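Local coordinates for protein member of s1p family of ribosomal proteins (Pyrococcus furiosus, PDB 5YH1) that probably acts as an exonuclease on nucleic acids, this chain being the part of the longer protein that carries its manganese-binding DHH domain, at residues 31-36 with 233-238; 35-40 with 188-193; 164-169 with 173-178. One frame throughout, in Å; residues are numbered along the deposited sequence.

In the fold
Contacts 1 and 2 share the start of helix 32-53, which meets helix 234-245 at its first turn and, one turn on, the loop between strand 183-185 and helix 199-210. Their centres are 11 Å apart, and V33 packs on V190 and K191 where they touch. Contact 3, between the loop that follows strand 158-161 and the strand 174-175, lies wholly within the chain span that contact 2 brackets; the two centres are 12 Å apart. H189 and R192 of contact 2 meet W169 of contact 3. The three contacts thus tie helix 32-53, the loops past two neighbouring strands of the parallel sheet and, nearly 200 residues further on, helix 234-245 together near the manganese site.

Contact 1: residues 31-36 with 233-238; sequences SEVLEA and APEFYQ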
loop_
_atom_site.group_PDB
_atom_site.type_symbol
_atom_site.label_atom_id
_atom_site.label_comp_id
_atom_site.label_asym_id
_atom_site.label_seq_id
_atom_site.Cartn_x
_atom_site.Cartn_y
_atom_site.Cartn_z
ATOM N N SER A 31 9.761 -23.218 -36.448
ATOM C CA SER A 31 8.413 -22.739 -36.181
ATOM C C SER A 31 7.913 -21.871 -37.333
ATOM O O SER A 31 8.485 -20.819 -37.609
ATOM C CB SER A 31 8.398 -21.894 -34.895
ATOM O OG SER A 31 7.128 -21.290 -34.684
ATOM N N GLU A 32 6.842 -22.301 -37.987
ATOM C CA GLU A 32 6.220 -21.491 -39.029
ATOM C C GLU A 32 5.579 -20.231 -38.440
ATOM O O GLU A 32 5.522 -19.188 -39.094
ATOM C CB GLU A 32 5.188 -22.318 -39.802
ATOM C CG GLU A 32 5.821 -23.331 -40.748
ATOM C CD GLU A 32 6.562 -22.658 -41.894
ATOM O OE1 GLU A 32 5.891 -22.074 -42.777
ATOM O OE2 GLU A 32 7.815 -22.702 -41.904
ATOM N N VAL A 33 5.108 -20.334 -37.202
ATOM C CA VAL A 33 4.528 -19.186 -36.506
ATOM C C VAL A 33 5.583 -18.093 -36.309
ATOM O O VAL A 33 5.363 -16.947 -36.684
ATOM C CB VAL A 33 3.869 -19.601 -35.182
ATOM C CG1 VAL A 33 3.394 -18.378 -34.405
ATOM C CG2 VAL A 33 2.689 -20.521 -35.473
ATOM N N LEU A 34 6.741 -18.450 -35.772
ATOM C CA LEU A 34 7.810 -17.473 -35.599
ATOM C C LEU A 34 8.236 -16.876 -36.934
ATOM O O LEU A 34 8.432 -15.656 -37.028
ATOM C CB LEU A 34 9.011 -18.077 -34.896
ATOM C CG LEU A 34 8.822 -18.312 -33.397
ATOM C CD1 LEU A 34 9.986 -19.104 -32.840
ATOM C CD2 LEU A 34 8.663 -16.994 -32.640
ATOM N N GLU A 35 8.369 -17.723 -37.963
ATOM C CA GLU A 35 8.741 -17.242 -39.300
ATOM C C GLU A 35 7.753 -16.198 -39.785
ATOM O O GLU A 35 8.154 -15.171 -40.292
ATOM C CB GLU A 35 8.833 -18.383 -40.327
ATOM C CG GLU A 35 10.021 -19.310 -40.130
ATOM C CD GLU A 35 11.370 -18.610 -40.204
ATOM O OE1 GLU A 35 11.486 -17.552 -40.863
ATOM O OE2 GLU A 35 12.334 -19.130 -39.606
ATOM N N ALA A 36 6.468 -16.462 -39.619
ATOM C CA ALA A 36 5.441 -15.503 -40.003
ATOM C C ALA A 36 5.508 -14.199 -39.159
ATOM O O ALA A 36 5.155 -13.125 -39.647
ATOM C CB ALA A 36 4.061 -16.152 -39.913
ATOM N N ALA A 233 3.166 -26.748 -26.942
ATOM C CA ALA A 233 3.516 -26.409 -28.323
ATOM C C ALA A 233 4.711 -27.228 -28.812
ATOM O O ALA A 233 5.638 -27.468 -28.055
ATOM C CB ALA A 233 3.847 -24.929 -28.443
ATOM N N PRO A 234 4.718 -27.614 -30.097
ATOM C CA PRO A 234 5.910 -28.222 -30.691
ATOM C C PRO A 234 7.177 -27.389 -30.488
ATOM O O PRO A 234 8.254 -27.945 -30.310
ATOM C CB PRO A 234 5.551 -28.303 -32.175
ATOM C CG PRO A 234 4.081 -28.481 -32.171
ATOM C CD PRO A 234 3.577 -27.638 -31.025
ATOM N N GLU A 235 7.039 -26.062 -30.502
ATOM C CA GLU A 235 8.161 -25.174 -30.191
ATOM C C GLU A 235 8.705 -25.422 -28.786
ATOM O O GLU A 235 9.913 -25.352 -28.573
ATOM C CB GLU A 235 7.750 -23.696 -30.313
ATOM C CG GLU A 235 7.457 -23.228 -31.735
ATOM C CD GLU A 235 6.011 -23.364 -32.154
ATOM O OE1 GLU A 235 5.648 -22.734 -33.160
ATOM O OE2 GLU A 235 5.229 -24.080 -31.509
ATOM N N PHE A 236 7.813 -25.706 -27.837
ATOM C CA PHE A 236 8.197 -25.864 -26.428
ATOM C C PHE A 236 9.109 -27.082 -26.285
ATOM O O PHE A 236 10.153 -27.026 -25.625
ATOM C CB PHE A 236 6.946 -25.982 -25.538
ATOM C CG PHE A 236 7.219 -26.395 -24.112
ATOM C CD1 PHE A 236 7.993 -25.604 -23.272
ATOM C CD2 PHE A 236 6.656 -27.559 -23.593
ATOM C CE1 PHE A 236 8.225 -25.971 -21.956
ATOM C CE2 PHE A 236 6.882 -27.936 -22.267
ATOM C CZ PHE A 236 7.674 -27.139 -21.449
ATOM N N TYR A 237 8.730 -28.165 -26.950
ATOM C CA TYR A 237 9.462 -29.420 -26.820
ATOM C C TYR A 237 10.853 -29.301 -27.422
ATOM O O TYR A 237 11.769 -29.955 -26.958
ATOM C CB TYR A 237 8.637 -30.586 -27.381
ATOM C CG TYR A 237 7.352 -30.757 -26.589
ATOM C CD1 TYR A 237 7.385 -31.172 -25.254
ATOM C CD2 TYR A 237 6.118 -30.456 -27.145
ATOM C CE1 TYR A 237 6.217 -31.308 -24.506
ATOM C CE2 TYR A 237 4.943 -30.591 -26.404
ATOM C CZ TYR A 237 5.004 -31.018 -25.088
ATOM O OH TYR A 237 3.843 -31.154 -24.353
ATOM N N GLN A 238 11.027 -28.409 -28.399
ATOM C CA GLN A 238 12.371 -28.049 -28.864
ATOM C C GLN A 238 13.097 -27.163 -27.850
ATOM O O GLN A 238 14.281 -27.375 -27.570
ATOM C CB GLN A 238 12.314 -27.325 -30.211
ATOM C CG GLN A 238 11.742 -28.149 -31.363
ATOM C CD GLN A 238 11.596 -27.321 -32.631
ATOM O OE1 GLN A 238 12.590 -26.940 -33.260
ATOM N NE2 GLN A 238 10.362 -27.029 -33.007
#
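The side chain of S31 lies against that of E235, its CB 3.6 Å from E235 CG and its hydroxyl at the carboxylate. S31 OG donates to E235 OE1 over 2.6 Å, a short bond made to the lone pair of OE1 that faces away from the other carboxylate oxygen. S31 OG stands opposite its own backbone N (chi1 174°), and from there it also accepts from L34 N at 3.1 Å, with an almost straight N-H...O angle of 174°. S31 is therefore the N-cap of helix 32-53, its hydroxyl both donor to E235 and acceptor from L34 N. E235, in the first turn of helix 234-245, bends at chi2 (91°) to bring OE1 to the serine, while OE2 takes a hydrogen bond from Y194. V33 adds a light touch, its CB 4.1 Å from E235 OE1. With an alanine in place of E235, the hydroxyls of S31 and Y194 would probably lose the carboxylate they share, leaving a gap between the two helix starts. The buried carboxylate thus has a hydroxyl partner at each oxygen, and its negative charge is likely to be eased by the start of helix 32-53, to which the capping serine connects it.

Contact 2: residues 35-40 with 188-193; sequences EALKPK and HHVKRG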
loop_
_atom_site.group_PDB
_atom_site.type_symbol
_atom_site.label_atom_id
_atom_site.label_comp_id
_atom_site.label_asym_id
_atom_site.label_seq_id
_atom_site.Cartn_x
_atom_site.Cartn_y
_atom_site.Cartn_z
ATOM N N GLU A 35 8.369 -17.723 -37.963
ATOM C CA GLU A 35 8.741 -17.242 -39.300
ATOM C C GLU A 35 7.753 -16.198 -39.785
ATOM O O GLU A 35 8.154 -15.171 -40.292
ATOM C CB GLU A 35 8.833 -18.383 -40.327
ATOM C CG GLU A 35 10.021 -19.310 -40.130
ATOM C CD GLU A 35 11.370 -18.610 -40.204
ATOM O OE1 GLU A 35 11.486 -17.552 -40.863
ATOM O OE2 GLU A 35 12.334 -19.130 -39.606
ATOM N N ALA A 36 6.468 -16.462 -39.619
ATOM C CA ALA A 36 5.441 -15.503 -40.003
ATOM C C ALA A 36 5.508 -14.199 -39.159
ATOM O O ALA A 36 5.155 -13.125 -39.647
ATOM C CB ALA A 36 4.061 -16.152 -39.913
ATOM N N LEU A 37 5.974 -14.296 -37.913
ATOM C CA LEU A 37 6.087 -13.131 -37.008
ATOM C C LEU A 37 7.400 -12.373 -37.163
ATOM O O LEU A 37 7.595 -11.331 -36.538
ATOM C CB LEU A 37 5.985 -13.582 -35.554
ATOM C CG LEU A 37 4.633 -14.096 -35.076
ATOM C CD1 LEU A 37 4.789 -14.636 -33.660
ATOM C CD2 LEU A 37 3.566 -13.010 -35.136
ATOM N N LYS A 38 8.302 -12.894 -37.977
ATOM C CA LYS A 38 9.651 -12.322 -38.105
ATOM C C LYS A 38 9.704 -10.814 -38.406
ATOM O O LYS A 38 10.479 -10.095 -37.781
ATOM C CB LYS A 38 10.433 -13.073 -39.169
ATOM C CG LYS A 38 11.933 -12.877 -39.120
ATOM C CD LYS A 38 12.560 -13.977 -39.951
ATOM C CE LYS A 38 14.058 -13.843 -40.064
ATOM N NZ LYS A 38 14.639 -15.188 -40.336
ATOM N N PRO A 39 8.908 -10.336 -39.376
ATOM C CA PRO A 39 8.942 -8.894 -39.635
ATOM C C PRO A 39 8.589 -8.030 -38.400
ATOM O O PRO A 39 9.243 -7.021 -38.152
ATOM C CB PRO A 39 7.896 -8.709 -40.753
ATOM C CG PRO A 39 7.784 -10.059 -41.397
ATOM C CD PRO A 39 7.956 -11.027 -40.266
ATOM N N LYS A 40 7.577 -8.429 -37.642
ATOM C CA LYS A 40 7.198 -7.694 -36.431
ATOM C C LYS A 40 8.198 -7.895 -35.299
ATOM O O LYS A 40 8.481 -6.973 -34.548
ATOM C CB LYS A 40 5.793 -8.075 -35.997
ATOM C CG LYS A 40 4.786 -7.868 -37.117
ATOM C CD LYS A 40 3.396 -7.541 -36.608
ATOM C CE LYS A 40 2.327 -8.382 -37.291
ATOM N NZ LYS A 40 0.973 -8.049 -36.756
ATOM N N HIS A 188 -1.359 -14.938 -32.362
ATOM C CA HIS A 188 -2.757 -14.937 -32.795
ATOM C C HIS A 188 -2.992 -14.207 -34.128
ATOM O O HIS A 188 -3.991 -14.445 -34.773
ATOM C CB HIS A 188 -3.651 -14.311 -31.718
ATOM C CG HIS A 188 -3.827 -15.163 -30.500
ATOM N ND1 HIS A 188 -4.893 -16.024 -30.345
ATOM C CD2 HIS A 188 -3.093 -15.271 -29.365
ATOM C CE1 HIS A 188 -4.805 -16.633 -29.176
ATOM N NE2 HIS A 188 -3.720 -16.195 -28.562
ATOM N N HIS A 189 -2.095 -13.303 -34.512
ATOM C CA HIS A 189 -2.206 -12.587 -35.781
ATOM C C HIS A 189 -1.964 -13.505 -36.974
ATOM O O HIS A 189 -2.578 -13.333 -38.018
ATOM C CB HIS A 189 -1.200 -11.434 -35.867
ATOM C CG HIS A 189 -1.576 -10.241 -35.050
ATOM N ND1 HIS A 189 -0.947 -9.928 -33.870
ATOM C CD2 HIS A 189 -2.513 -9.283 -35.245
ATOM C CE1 HIS A 189 -1.483 -8.828 -33.367
ATOM N NE2 HIS A 189 -2.435 -8.418 -34.183
ATOM N N VAL A 190 -1.047 -14.454 -36.817
ATOM C CA VAL A 190 -0.664 -15.338 -37.910
ATOM C C VAL A 190 -1.275 -16.728 -37.787
ATOM O O VAL A 190 -1.253 -17.486 -38.743
ATOM C CB VAL A 190 0.872 -15.441 -38.036
ATOM C CG1 VAL A 190 1.463 -14.052 -38.234
ATOM C CG2 VAL A 190 1.490 -16.128 -36.822
ATOM N N LYS A 191 -1.815 -17.048 -36.617
ATOM C CA LYS A 191 -2.452 -18.334 -36.364
ATOM C C LYS A 191 -3.380 -18.187 -35.173
ATOM O O LYS A 191 -2.945 -18.262 -34.027
ATOM C CB LYS A 191 -1.390 -19.404 -36.079
ATOM C CG LYS A 191 -1.901 -20.838 -36.104
ATOM C CD LYS A 191 -0.895 -21.777 -35.450
ATOM C CE LYS A 191 -0.754 -23.107 -36.170
ATOM N NZ LYS A 191 -2.066 -23.790 -36.323
ATOM N N ARG A 192 -4.662 -17.972 -35.444
ATOM C CA ARG A 192 -5.640 -17.763 -34.383
ATOM C C ARG A 192 -5.626 -18.917 -33.400
ATOM O O ARG A 192 -5.553 -20.068 -33.799
ATOM C CB ARG A 192 -7.052 -17.643 -34.956
ATOM C CG ARG A 192 -7.275 -16.443 -35.857
ATOM C CD ARG A 192 -7.670 -15.189 -35.090
ATOM N NE ARG A 192 -8.278 -14.232 -36.011
ATOM C CZ ARG A 192 -7.607 -13.497 -36.898
ATOM N NH1 ARG A 192 -6.277 -13.568 -36.995
ATOM N NH2 ARG A 192 -8.274 -12.668 -37.695
ATOM N N GLY A 193 -5.726 -18.600 -32.116
ATOM C CA GLY A 193 -5.798 -19.611 -31.072
ATOM C C GLY A 193 -4.467 -20.168 -30.603
ATOM O O GLY A 193 -4.442 -20.950 -29.666
#
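V190 points its two methyl groups at the surface of helix 32-53, both branches lying against A36 and L37. Its CG1 lies opposite the carbonyl carbon (chi1 -57°), which puts that branch 3.7 Å from A36 CB and 3.9 Å from L37 CD2. The isobutyl group of L37 slants across the valine, so that one leucine methyl reaches both valine branches, V190 CG2 being 4.1 Å from L37 CD2. A36 instead meets the valine with its lone methyl, approaching CB as well as both branches. One helical turn on, K40 runs at about a right angle to H189. The lysine chain bends at chi3 and brings NZ over a face of the imidazole, 3.8 Å from H189 CG and off toward the rim of the ring. The histidine nitrogens are engaged by other groups: NE2 with the carboxylate of D178, ND1 weakly with the carbonyl of N186. The ring also meets H184 edge-to-face, and L202 of helix 199-210 lies against L37. No hydrogen bond links 35-40 to 188-193: apolar fit at V190, beside a lysine ammonium above the rim of the H189 ring, joins them, while D178 and N186 orient that ring.

Contact 3: residues 164-169 with 173-178; sequences HDPRDW and DKAKVD
A175 turns its methyl group into a corner made by the indole of W169 and the ring of P166. A175 CB lies over the six-membered ring of the tryptophan, 4.2 Å from its centroid and 23° from the normal, a CH-pi contact. It also presses on P166 CB at 3.5 Å, tighter than usual for two carbons, and P166 CB itself stands over the rim of that same indole face. The tryptophan reaches this position with CG opposite its carbonyl carbon (chi1 -63°), which carries the indole back along the facing strand although CB sets out away from it. Its CE3 edge then meets K174 O at 3.4 Å. R192 makes a cation-pi contact with this indole, and the ring of H189 meets it nearly perpendicularly.

The backbones are joined by K176 N, which donates to D168 O over 2.8 Å. Beside this bond the side chains of D168 and K176 touch at their roots, CB to CB 4.0 Å, and then part: the lysine runs out fully extended, whereas D168 OD2 bonds to the hydroxyl of T142. A water bridges P166 O and V177 N, 3.1 Å from each. D178 folds back to accept from A175 N at its OD2, 2.8 Å away with an N-H...O angle of 172°, which ties the A175 backbone N-H to a carboxylate oxygen that H189 NE2 also bonds. In 164-169, D165 OD1 takes the N-H of R167 in an Asx turn, and D168 centres an inverse gamma turn.

W169 and A175 form an antiparallel non-hydrogen-bonded pair of a short two-stranded hairpin. It comes a few residues after the Asp-His-His sequence, D162 to H164, that gives the DHH family its name and includes the manganese ligand H163.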
loop_
_atom_site.group_PDB
_atom_site.type_symbol
_atom_site.label_atom_id
_atom_site.label_comp_id
_atom_site.label_asym_id
_atom_site.label_seq_id
_atom_site.Cartn_x
_atom_site.Cartn_y
_atom_site.Cartn_z
ATOM N N HIS A 164 -1.977 -13.544 -25.715
ATOM C CA HIS A 164 -3.410 -13.619 -25.453
ATOM C C HIS A 164 -4.168 -13.154 -26.680
ATOM O O HIS A 164 -3.653 -12.364 -27.480
ATOM C CB HIS A 164 -3.779 -12.777 -24.228
ATOM C CG HIS A 164 -3.110 -13.245 -22.976
ATOM N ND1 HIS A 164 -1.822 -12.882 -22.641
ATOM C CD2 HIS A 164 -3.527 -14.097 -22.010
ATOM C CE1 HIS A 164 -1.483 -13.476 -21.510
ATOM N NE2 HIS A 164 -2.499 -14.219 -21.108
ATOM N N ASP A 165 -5.394 -13.647 -26.816
ATOM C CA ASP A 165 -6.242 -13.348 -27.967
ATOM C C ASP A 165 -6.711 -11.885 -27.943
ATOM O O ASP A 165 -7.382 -11.471 -27.005
ATOM C CB ASP A 165 -7.453 -14.297 -27.971
ATOM C CG ASP A 165 -8.372 -14.099 -29.181
ATOM O OD1 ASP A 165 -8.006 -13.402 -30.157
ATOM O OD2 ASP A 165 -9.484 -14.654 -29.142
ATOM N N PRO A 166 -6.359 -11.100 -28.978
ATOM C CA PRO A 166 -6.888 -9.731 -29.033
ATOM C C PRO A 166 -8.411 -9.666 -29.160
ATOM O O PRO A 166 -8.999 -8.642 -28.839
ATOM C CB PRO A 166 -6.207 -9.132 -30.269
ATOM C CG PRO A 166 -4.980 -9.966 -30.476
ATOM C CD PRO A 166 -5.358 -11.344 -30.031
ATOM N N ARG A 167 -9.026 -10.751 -29.636
ATOM C CA ARG A 167 -10.487 -10.903 -29.722
ATOM C C ARG A 167 -11.179 -10.032 -30.777
ATOM O O ARG A 167 -11.811 -10.574 -31.679
ATOM C CB ARG A 167 -11.170 -10.706 -28.363
ATOM C CG ARG A 167 -11.016 -11.875 -27.407
ATOM C CD ARG A 167 -11.973 -11.737 -26.236
ATOM N NE ARG A 167 -11.839 -12.849 -25.303
ATOM N N ASP A 168 -11.084 -8.707 -30.654
ATOM C CA ASP A 168 -11.825 -7.790 -31.533
ATOM C C ASP A 168 -11.080 -7.564 -32.844
ATOM O O ASP A 168 -10.327 -6.602 -32.990
ATOM C CB ASP A 168 -12.071 -6.448 -30.829
ATOM C CG ASP A 168 -13.009 -6.572 -29.642
ATOM O OD1 ASP A 168 -14.037 -7.261 -29.775
ATOM O OD2 ASP A 168 -12.739 -5.978 -28.573
ATOM N N TRP A 169 -11.287 -8.456 -33.802
ATOM C CA TRP A 169 -10.581 -8.371 -35.078
ATOM C C TRP A 169 -11.275 -7.397 -36.024
ATOM O O TRP A 169 -12.494 -7.405 -36.140
ATOM C CB TRP A 169 -10.443 -9.764 -35.705
ATOM C CG TRP A 169 -9.608 -10.655 -34.845
ATOM C CD1 TRP A 169 -10.054 -11.532 -33.906
ATOM C CD2 TRP A 169 -8.181 -10.704 -34.798
ATOM N NE1 TRP A 169 -8.990 -12.144 -33.286
ATOM C CE2 TRP A 169 -7.827 -11.653 -33.820
ATOM C CE3 TRP A 169 -7.168 -10.039 -35.490
ATOM C CZ2 TRP A 169 -6.498 -11.965 -33.522
ATOM C CZ3 TRP A 169 -5.852 -10.344 -35.199
ATOM C CH2 TRP A 169 -5.527 -11.304 -34.217
ATOM N N ASP A 173 -5.556 -9.978 -40.191
ATOM C CA ASP A 173 -4.371 -9.914 -39.330
ATOM C C ASP A 173 -4.252 -8.583 -38.564
ATOM O O ASP A 173 -3.151 -8.147 -38.251
ATOM C CB ASP A 173 -3.106 -10.192 -40.154
ATOM C CG ASP A 173 -2.946 -9.245 -41.324
ATOM O OD1 ASP A 173 -3.764 -8.310 -41.454
ATOM O OD2 ASP A 173 -2.003 -9.441 -42.119
ATOM N N LYS A 174 -5.385 -7.955 -38.258
ATOM C CA LYS A 174 -5.389 -6.722 -37.478
ATOM C C LYS A 174 -6.549 -6.674 -36.490
ATOM O O LYS A 174 -7.700 -6.941 -36.850
ATOM C CB LYS A 174 -5.428 -5.496 -38.390
ATOM C CG LYS A 174 -5.006 -4.224 -37.676
ATOM C CD LYS A 174 -4.851 -3.037 -38.611
ATOM C CE LYS A 174 -4.209 -1.867 -37.877
ATOM N NZ LYS A 174 -4.356 -0.583 -38.616
ATOM N N ALA A 175 -6.229 -6.342 -35.240
ATOM C CA ALA A 175 -7.226 -6.212 -34.188
ATOM C C ALA A 175 -7.376 -4.760 -33.776
ATOM O O ALA A 175 -6.532 -3.924 -34.092
ATOM C CB ALA A 175 -6.836 -7.049 -32.984
ATOM N N LYS A 176 -8.444 -4.485 -33.041
ATOM C CA LYS A 176 -8.756 -3.137 -32.579
ATOM C C LYS A 176 -7.592 -2.503 -31.812
ATOM O O LYS A 176 -7.227 -1.354 -32.069
ATOM C CB LYS A 176 -10.007 -3.164 -31.704
ATOM C CG LYS A 176 -10.589 -1.789 -31.437
ATOM C CD LYS A 176 -11.822 -1.862 -30.549
ATOM C CE LYS A 176 -12.435 -0.479 -30.363
ATOM N NZ LYS A 176 -13.323 -0.428 -29.167
ATOM N N VAL A 177 -6.988 -3.270 -30.901
ATOM C CA VAL A 177 -5.880 -2.767 -30.084
ATOM C C VAL A 177 -4.692 -2.311 -30.928
ATOM O O VAL A 177 -3.941 -1.435 -30.500
ATOM C CB VAL A 177 -5.395 -3.822 -29.051
ATOM C CG1 VAL A 177 -4.658 -4.968 -29.742
ATOM C CG2 VAL A 177 -4.508 -3.181 -27.991
ATOM N N ASP A 178 -4.519 -2.900 -32.116
ATOM C CA ASP A 178 -3.350 -2.597 -32.961
ATOM C C ASP A 178 -3.295 -1.145 -33.434
ATOM O O ASP A 178 -2.211 -0.620 -33.710
ATOM C CB ASP A 178 -3.286 -3.523 -34.182
ATOM C CG ASP A 178 -2.974 -4.965 -33.813
ATOM O OD1 ASP A 178 -2.094 -5.198 -32.966
ATOM O OD2 ASP A 178 -3.615 -5.870 -34.370
HETATM O O HOH W 1 -8.366 -5.730 -29.650
#